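Local coordinates for zona occludens toxin N-terminal domain-containing protein (Neisseria meningitidis MC58, PDB 2R2A) that is of unknown function but belongs to the zonular occludens toxin family, its N-terminal domain having a P-loop NTPase fold that probably binds nucleotide, at residues E6-T11 against K146-A151; I90-E95 against F127-G132. All blocks are in the same frame, centred on the assembly; numbering follows the deposited sequence.

Contact 1 of 2, residues E6-T11 against K146-A151; sequences EICLIT and KHYHIA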
ATOM      1  N   GLU A   6      -1.279  -7.244   7.954  1.00 29.70           N
ATOM      2  CA  GLU A   6      -1.861  -5.969   8.316  1.00 29.40           C
ATOM      3  C   GLU A   6      -1.993  -5.052   7.087  1.00 25.74           C
ATOM      4  O   GLU A   6      -1.508  -5.396   6.005  1.00 24.52           O
ATOM      5  CB  GLU A   6      -1.064  -5.325   9.474  1.00 29.61           C
ATOM      6  CG  GLU A   6       0.196  -4.584   9.050  1.00 33.33           C
ATOM      7  CD  GLU A   6       0.838  -3.771  10.185  1.00 34.11           C
ATOM      8  OE1 GLU A   6       0.439  -3.940  11.362  1.00 39.76           O
ATOM      9  OE2 GLU A   6       1.757  -2.969   9.893  1.00 39.69           O
ATOM     10  N   ILE A   7      -2.692  -3.935   7.279  1.00 23.50           N
ATOM     11  CA  ILE A   7      -2.801  -2.878   6.278  1.00 21.59           C
ATOM     12  C   ILE A   7      -2.018  -1.652   6.756  1.00 20.18           C
ATOM     13  O   ILE A   7      -2.254  -1.121   7.843  1.00 19.21           O
ATOM     14  CB  ILE A   7      -4.251  -2.446   5.968  1.00 22.18           C
ATOM     15  CG1 ILE A   7      -5.076  -3.656   5.516  1.00 22.63           C
ATOM     16  CG2 ILE A   7      -4.234  -1.310   4.883  1.00 21.17           C
ATOM     17  CD1 ILE A   7      -6.521  -3.312   5.178  1.00 22.48           C
ATOM     18  N   CYS A   8      -1.100  -1.231   5.905  1.00 18.45           N
ATOM     19  CA  CYS A   8      -0.199  -0.118   6.171  1.00 17.41           C
ATOM     20  C   CYS A   8      -0.498   0.988   5.165  1.00 16.94           C
ATOM     21  O   CYS A   8      -0.574   0.737   3.945  1.00 17.76           O
ATOM     22  CB  CYS A   8       1.250  -0.589   6.023  1.00 17.15           C
ATOM     23  SG  CYS A   8       2.467   0.754   6.178  1.00 21.11           S
ATOM     24  N   LEU A   9      -0.626   2.211   5.675  1.00 16.00           N
ATOM     25  CA  LEU A   9      -0.876   3.401   4.851  1.00 14.58           C
ATOM     26  C   LEU A   9       0.375   4.307   4.787  1.00 14.64           C
ATOM     27  O   LEU A   9       1.002   4.587   5.830  1.00 15.06           O
ATOM     28  CB  LEU A   9      -2.062   4.160   5.426  1.00 14.24           C
ATOM     29  CG  LEU A   9      -2.412   5.539   4.854  1.00 13.64           C
ATOM     30  CD1 LEU A   9      -2.776   5.480   3.359  1.00 15.90           C
ATOM     31  CD2 LEU A   9      -3.571   6.166   5.638  1.00 14.06           C
ATOM     32  N   ILE A  10       0.746   4.756   3.586  1.00 13.67           N
ATOM     33  CA  ILE A  10       1.830   5.698   3.463  1.00 15.83           C
ATOM     34  C   ILE A  10       1.272   6.932   2.730  1.00 14.53           C
ATOM     35  O   ILE A  10       0.752   6.819   1.620  1.00 14.97           O
ATOM     36  CB  ILE A  10       3.032   5.120   2.742  1.00 16.85           C
ATOM     37  CG1 ILE A  10       3.651   3.898   3.483  1.00 17.18           C
ATOM     38  CG2 ILE A  10       4.080   6.256   2.603  1.00 15.80           C
ATOM     39  CD1 ILE A  10       4.558   2.995   2.551  1.00 19.29           C
ATOM     40  N   THR A  11       1.411   8.126   3.295  1.00 15.42           N
ATOM     41  CA  THR A  11       0.894   9.319   2.662  1.00 13.45           C
ATOM     42  C   THR A  11       1.965  10.412   2.607  1.00 14.26           C
ATOM     43  O   THR A  11       3.028  10.289   3.266  1.00 13.75           O
ATOM     44  CB  THR A  11      -0.396   9.887   3.381  1.00 14.71           C
ATOM     45  OG1 THR A  11      -0.112  10.157   4.780  1.00 14.01           O
ATOM     46  CG2 THR A  11      -1.523   8.814   3.270  1.00 13.38           C
ATOM     47  N   LYS A 146      -0.912   0.643  10.680  1.00 16.45           N
ATOM     48  CA  LYS A 146       0.335   1.410  10.637  1.00 18.29           C
ATOM     49  C   LYS A 146       0.198   2.523   9.583  1.00 16.47           C
ATOM     50  O   LYS A 146      -0.142   2.265   8.432  1.00 16.59           O
ATOM     51  CB  LYS A 146       1.560   0.500  10.369  1.00 17.91           C
ATOM     52  CG  LYS A 146       2.900   1.270  10.217  1.00 21.06           C
ATOM     53  CD  LYS A 146       4.135   0.388  10.508  1.00 22.92           C
ATOM     54  CE  LYS A 146       4.591  -0.505   9.308  1.00 28.35           C
ATOM     55  NZ  LYS A 146       6.096  -0.949   9.335  1.00 23.88           N
ATOM     56  N   HIS A 147       0.422   3.773   9.973  1.00 15.45           N
ATOM     57  CA  HIS A 147       0.306   4.891   9.027  1.00 15.08           C
ATOM     58  C   HIS A 147       1.609   5.674   9.072  1.00 16.05           C
ATOM     59  O   HIS A 147       2.015   6.078  10.132  1.00 15.27           O
ATOM     60  CB  HIS A 147      -0.924   5.733   9.391  1.00 15.61           C
ATOM     61  CG  HIS A 147      -1.164   6.978   8.591  1.00 16.40           C
ATOM     62  ND1 HIS A 147      -0.556   7.275   7.387  1.00 18.30           N
ATOM     63  CD2 HIS A 147      -2.057   7.979   8.808  1.00 14.40           C
ATOM     64  CE1 HIS A 147      -1.042   8.411   6.911  1.00 12.10           C
ATOM     65  NE2 HIS A 147      -1.948   8.856   7.766  1.00 19.27           N
ATOM     66  N   TYR A 148       2.318   5.764   7.942  1.00 15.04           N
ATOM     67  CA  TYR A 148       3.475   6.662   7.841  1.00 16.34           C
ATOM     68  C   TYR A 148       3.092   7.827   6.990  1.00 16.12           C
ATOM     69  O   TYR A 148       2.443   7.661   5.938  1.00 16.66           O
ATOM     70  CB  TYR A 148       4.598   5.960   7.085  1.00 16.47           C
ATOM     71  CG  TYR A 148       5.246   4.821   7.807  1.00 17.69           C
ATOM     72  CD1 TYR A 148       5.960   5.011   8.993  1.00 19.56           C
ATOM     73  CD2 TYR A 148       5.179   3.543   7.272  1.00 19.73           C
ATOM     74  CE1 TYR A 148       6.622   3.907   9.622  1.00 22.36           C
ATOM     75  CE2 TYR A 148       5.791   2.471   7.884  1.00 23.83           C
ATOM     76  CZ  TYR A 148       6.516   2.651   9.061  1.00 22.50           C
ATOM     77  OH  TYR A 148       7.136   1.544   9.634  1.00 20.86           O
ATOM     78  N   HIS A 149       3.486   9.011   7.408  1.00 14.72           N
ATOM     79  CA  HIS A 149       3.269  10.177   6.574  1.00 15.51           C
ATOM     80  C   HIS A 149       4.623  10.920   6.470  1.00 15.83           C
ATOM     81  O   HIS A 149       5.328  11.108   7.496  1.00 15.81           O
ATOM     82  CB  HIS A 149       2.227  11.109   7.207  1.00 15.34           C
ATOM     83  CG  HIS A 149       2.045  12.385   6.423  1.00 16.12           C
ATOM     84  ND1 HIS A 149       1.204  12.464   5.329  1.00 15.08           N
ATOM     85  CD2 HIS A 149       2.608  13.606   6.555  1.00 14.28           C
ATOM     86  CE1 HIS A 149       1.252  13.696   4.834  1.00 16.32           C
ATOM     87  NE2 HIS A 149       2.125  14.388   5.532  1.00 15.31           N
ATOM     88  N   ILE A 150       5.004  11.306   5.262  1.00 15.04           N
ATOM     89  CA  ILE A 150       6.237  12.050   5.051  1.00 14.35           C
ATOM     90  C   ILE A 150       5.914  13.543   5.083  1.00 13.61           C
ATOM     91  O   ILE A 150       5.190  14.071   4.224  1.00 14.34           O
ATOM     92  CB  ILE A 150       6.919  11.653   3.694  1.00 12.64           C
ATOM     93  CG1 ILE A 150       7.132  10.127   3.654  1.00 15.64           C
ATOM     94  CG2 ILE A 150       8.253  12.444   3.535  1.00 13.37           C
ATOM     95  CD1 ILE A 150       7.490   9.642   2.238  1.00 15.83           C
ATOM     96  N   ALA A 151       6.434  14.218   6.102  1.00 11.62           N
ATOM     97  CA  ALA A 151       6.220  15.641   6.237  1.00 14.32           C
ATOM     98  C   ALA A 151       7.504  16.354   5.834  1.00 14.92           C
ATOM     99  O   ALA A 151       8.612  15.830   6.038  1.00 16.13           O
ATOM    100  CB  ALA A 151       5.846  15.956   7.696  1.00 14.34           C
TER

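Contact 2 of 2, residues I90-E95 against F127-G132; sequences IVIVDE and FVLTQG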
ATOM      1  N   ILE A  90       1.453 -10.290  -0.862  1.00 20.80           N
ATOM      2  CA  ILE A  90       1.604  -8.902  -0.430  1.00 20.85           C
ATOM      3  C   ILE A  90       1.081  -7.986  -1.538  1.00 20.31           C
ATOM      4  O   ILE A  90       1.460  -8.148  -2.700  1.00 21.91           O
ATOM      5  CB  ILE A  90       3.131  -8.624  -0.159  1.00 20.03           C
ATOM      6  CG1 ILE A  90       3.677  -9.509   0.975  1.00 17.75           C
ATOM      7  CG2 ILE A  90       3.368  -7.092   0.150  1.00 19.16           C
ATOM      8  CD1 ILE A  90       5.213  -9.429   1.208  1.00 19.66           C
ATOM      9  N   VAL A  91       0.250  -6.986  -1.202  1.00 21.33           N
ATOM     10  CA  VAL A  91      -0.331  -6.166  -2.256  1.00 21.41           C
ATOM     11  C   VAL A  91       0.128  -4.739  -1.977  1.00 21.01           C
ATOM     12  O   VAL A  91       0.009  -4.306  -0.845  1.00 20.87           O
ATOM     13  CB  VAL A  91      -1.876  -6.233  -2.197  1.00 21.09           C
ATOM     14  CG1 VAL A  91      -2.482  -5.250  -3.152  1.00 23.90           C
ATOM     15  CG2 VAL A  91      -2.409  -7.686  -2.495  1.00 24.09           C
ATOM     16  N   ILE A  92       0.696  -4.044  -2.965  1.00 20.69           N
ATOM     17  CA  ILE A  92       1.150  -2.646  -2.769  1.00 20.85           C
ATOM     18  C   ILE A  92       0.465  -1.809  -3.849  1.00 20.82           C
ATOM     19  O   ILE A  92       0.685  -2.044  -5.064  1.00 21.22           O
ATOM     20  CB  ILE A  92       2.698  -2.497  -2.919  1.00 19.89           C
ATOM     21  CG1 ILE A  92       3.405  -3.436  -1.912  1.00 22.34           C
ATOM     22  CG2 ILE A  92       3.136  -1.012  -2.815  1.00 20.10           C
ATOM     23  CD1 ILE A  92       4.932  -3.683  -2.213  1.00 20.89           C
ATOM     24  N   VAL A  93      -0.363  -0.853  -3.426  1.00 20.63           N
ATOM     25  CA  VAL A  93      -1.162  -0.135  -4.405  1.00 19.98           C
ATOM     26  C   VAL A  93      -0.723   1.319  -4.315  1.00 20.86           C
ATOM     27  O   VAL A  93      -0.909   1.972  -3.294  1.00 19.75           O
ATOM     28  CB  VAL A  93      -2.674  -0.330  -4.148  1.00 20.68           C
ATOM     29  CG1 VAL A  93      -3.492   0.560  -5.054  1.00 20.07           C
ATOM     30  CG2 VAL A  93      -3.085  -1.828  -4.400  1.00 19.58           C
ATOM     31  N   ASP A  94      -0.091   1.807  -5.363  1.00 21.27           N
ATOM     32  CA  ASP A  94       0.274   3.220  -5.429  1.00 21.91           C
ATOM     33  C   ASP A  94      -0.960   4.030  -5.912  1.00 21.76           C
ATOM     34  O   ASP A  94      -1.758   3.559  -6.769  1.00 22.08           O
ATOM     35  CB  ASP A  94       1.475   3.397  -6.365  1.00 22.48           C
ATOM     36  CG  ASP A  94       2.039   4.805  -6.320  1.00 28.61           C
ATOM     37  OD1 ASP A  94       1.995   5.416  -5.236  1.00 32.17           O
ATOM     38  OD2 ASP A  94       2.523   5.301  -7.354  1.00 32.31           O
ATOM     39  N   GLU A  95      -1.112   5.233  -5.378  1.00 20.83           N
ATOM     40  CA  GLU A  95      -2.273   6.110  -5.684  1.00 21.43           C
ATOM     41  C   GLU A  95      -3.560   5.304  -5.490  1.00 20.80           C
ATOM     42  O   GLU A  95      -4.374   5.160  -6.396  1.00 19.96           O
ATOM     43  CB  GLU A  95      -2.171   6.731  -7.099  1.00 21.77           C
ATOM     44  CG  GLU A  95      -1.043   7.829  -7.236  1.00 25.85           C
ATOM     45  CD  GLU A  95      -1.170   9.054  -6.246  1.00 25.59           C
ATOM     46  OE1 GLU A  95      -2.064   9.898  -6.382  1.00 25.09           O
ATOM     47  OE2 GLU A  95      -0.349   9.167  -5.310  1.00 30.46           O
ATOM     48  N   PHE A 127      -0.229  -2.691   1.413  1.00 19.40           N
ATOM     49  CA  PHE A 127       0.320  -1.310   1.597  1.00 19.97           C
ATOM     50  C   PHE A 127      -0.453  -0.423   0.638  1.00 19.79           C
ATOM     51  O   PHE A 127      -0.529  -0.737  -0.554  1.00 19.86           O
ATOM     52  CB  PHE A 127       1.793  -1.256   1.219  1.00 19.89           C
ATOM     53  CG  PHE A 127       2.670  -2.053   2.128  1.00 19.68           C
ATOM     54  CD1 PHE A 127       3.308  -1.439   3.192  1.00 20.21           C
ATOM     55  CD2 PHE A 127       2.803  -3.453   1.955  1.00 20.76           C
ATOM     56  CE1 PHE A 127       4.120  -2.190   4.091  1.00 20.60           C
ATOM     57  CE2 PHE A 127       3.590  -4.210   2.859  1.00 22.30           C
ATOM     58  CZ  PHE A 127       4.246  -3.588   3.898  1.00 22.91           C
ATOM     59  N   VAL A 128      -0.964   0.719   1.120  1.00 19.73           N
ATOM     60  CA  VAL A 128      -1.616   1.659   0.214  1.00 19.90           C
ATOM     61  C   VAL A 128      -0.895   2.999   0.341  1.00 18.87           C
ATOM     62  O   VAL A 128      -0.581   3.426   1.438  1.00 19.11           O
ATOM     63  CB  VAL A 128      -3.133   1.852   0.525  1.00 22.09           C
ATOM     64  CG1 VAL A 128      -3.955   0.667  -0.091  1.00 22.82           C
ATOM     65  CG2 VAL A 128      -3.382   2.003   2.016  1.00 20.98           C
ATOM     66  N   LEU A 129      -0.511   3.567  -0.795  1.00 17.75           N
ATOM     67  CA  LEU A 129       0.166   4.860  -0.832  1.00 17.94           C
ATOM     68  C   LEU A 129      -0.809   5.840  -1.458  1.00 17.98           C
ATOM     69  O   LEU A 129      -1.534   5.494  -2.447  1.00 17.15           O
ATOM     70  CB  LEU A 129       1.419   4.774  -1.717  1.00 18.64           C
ATOM     71  CG  LEU A 129       2.642   4.035  -1.160  1.00 21.75           C
ATOM     72  CD1 LEU A 129       2.321   2.592  -0.967  1.00 25.17           C
ATOM     73  CD2 LEU A 129       3.826   4.210  -2.144  1.00 20.28           C
ATOM     74  N   THR A 130      -0.878   7.055  -0.897  1.00 16.20           N
ATOM     75  CA  THR A 130      -1.745   8.013  -1.546  1.00 18.02           C
ATOM     76  C   THR A 130      -1.244   9.365  -1.054  1.00 16.24           C
ATOM     77  O   THR A 130      -0.383   9.412  -0.157  1.00 16.56           O
ATOM     78  CB  THR A 130      -3.277   7.778  -1.230  1.00 17.98           C
ATOM     79  OG1 THR A 130      -4.069   8.738  -1.972  1.00 20.13           O
ATOM     80  CG2 THR A 130      -3.570   7.980   0.258  1.00 20.14           C
ATOM     81  N   GLN A 131      -1.788  10.442  -1.606  1.00 15.90           N
ATOM     82  CA  GLN A 131      -1.341  11.754  -1.244  1.00 16.09           C
ATOM     83  C   GLN A 131      -1.965  12.245   0.071  1.00 18.53           C
ATOM     84  O   GLN A 131      -1.363  13.100   0.752  1.00 19.05           O
ATOM     85  CB  GLN A 131      -1.677  12.754  -2.373  1.00 16.46           C
ATOM     86  CG  GLN A 131      -0.816  12.436  -3.585  1.00 17.26           C
ATOM     87  CD  GLN A 131      -1.221  13.218  -4.800  1.00 15.72           C
ATOM     88  OE1 GLN A 131      -1.202  14.425  -4.758  1.00 14.98           O
ATOM     89  NE2 GLN A 131      -1.608  12.515  -5.890  1.00 16.83           N
ATOM     90  N   GLY A 132      -3.151  11.753   0.415  1.00 17.55           N
ATOM     91  CA  GLY A 132      -3.808  12.209   1.649  1.00 18.67           C
ATOM     92  C   GLY A 132      -4.798  11.134   2.078  1.00 18.76           C
ATOM     93  O   GLY A 132      -5.472  10.533   1.235  1.00 19.13           O
TER

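Contact 1 of 2, residues E6-T11 against K146-A151
Thr-11 meets two histidines of strand 144-152 with one hydroxyl. Its OG1 lies in the plane of the His-149 ring, at the ring edge, 2.7 Å from His-149 ND1, a hydrogen bond in which either atom could be the donor; the two side chains are set nearly perpendicular. A chi1 of 57° puts OG1 between the backbone N and the carbonyl carbon, the position from which it serves this bond and also comes within 2.9 Å of His-147 CE1, near the edge of that ring. Leu-9 and His-147 run side by side, and Leu-9 CD2 sits over the ring centre in a CH-pi contact, 3.6 Å from the centroid. Trp-163 also meets the His-147 ring.

On the other face of the sheet, Ile-10 CG1 comes to the edge of the Tyr-148 ring while Cys-8 SG approaches it obliquely, 4.0 Å from Tyr-148 CD2. Lys-146 NZ donates to Tyr-148 OH at 2.7 Å, a bond between two side chains of the same strand, two residues apart. Leu-9 N bonds Lys-146 O at 2.8 Å, and Leu-9 O accepts from Tyr-148 N. This parallel register belongs to the core sheet of a P-loop NTPase fold, where strand 7-11 leads into a probable Walker A loop.

Contact 2 of 2, residues I90-E95 against F127-G132
Glu-95 reaches Gln-131 because its chain bends at chi2 (-58°), which folds CD back, whereas Gln-131 runs extended beyond CG (chi2 171°). Gln-131 NE2 donates to Glu-95 OE1 at 2.7 Å. The acceptor lies close to the amide plane, but NE2 meets the carboxylate on its syn side and well out of its plane, the two flat groups being 41° apart. OE1 has a second donor in Gln-97 NE2, and Gln-97 OE1 in turn bonds Thr-130 OG1, a small polar network at the C-terminal end of the pairing.

Upstream the contact is hydrocarbon. Ile-92 and Phe-127 run alongside each other in the same direction, with Ile-92 CG1 3.9 Å from Phe-127 CD2; Ile-90 CG2 comes to the ring edge, 4.0 Å from Phe-127 CE2. Ile-92 CG2 crosses to Leu-129 CD1 at 4.1 Å. Met-22 of helix 18-28 touches both Ile-92 and Phe-127. Asp-94 OD1 rests against Leu-129 CB, 3.6 Å away, where the aliphatic side gives way to the polar one.

Backbone hydrogen bonds join the two parallel strands: Phe-127 N to Val-91 O (2.8 Å), Val-93 N to Phe-127 O and Leu-129 N to Val-93 O. With helix 111-114 between them in sequence, the strands form a beta-alpha-beta unit. The run of aliphatic residues ending in Asp-94 and Glu-95 is consistent with a Walker B strand of a P-loop NTPase.

How the contacts relate
Both contacts are buried parallel pairings in one mixed sheet, and strands 7-11 and 125-130 are neighbours in it, so the two contacts are the outer interfaces of four consecutive strands. They meet directly where Val-128 probably bonds Cys-8 O through its N and Ile-10 N through its O, while Leu-9 CD1 packs on Val-128 O. Both segments of contact 2 fall between the two segments of contact 1 in sequence. The centre of contact 2 lies nearer the middle of the chain and its strand portion is aliphatic and aromatic, polar groups gathering at the C-terminal end of the pairing. In contact 1, polar and aromatic side chains pair alongside the bonded backbone, on both faces of the sheet.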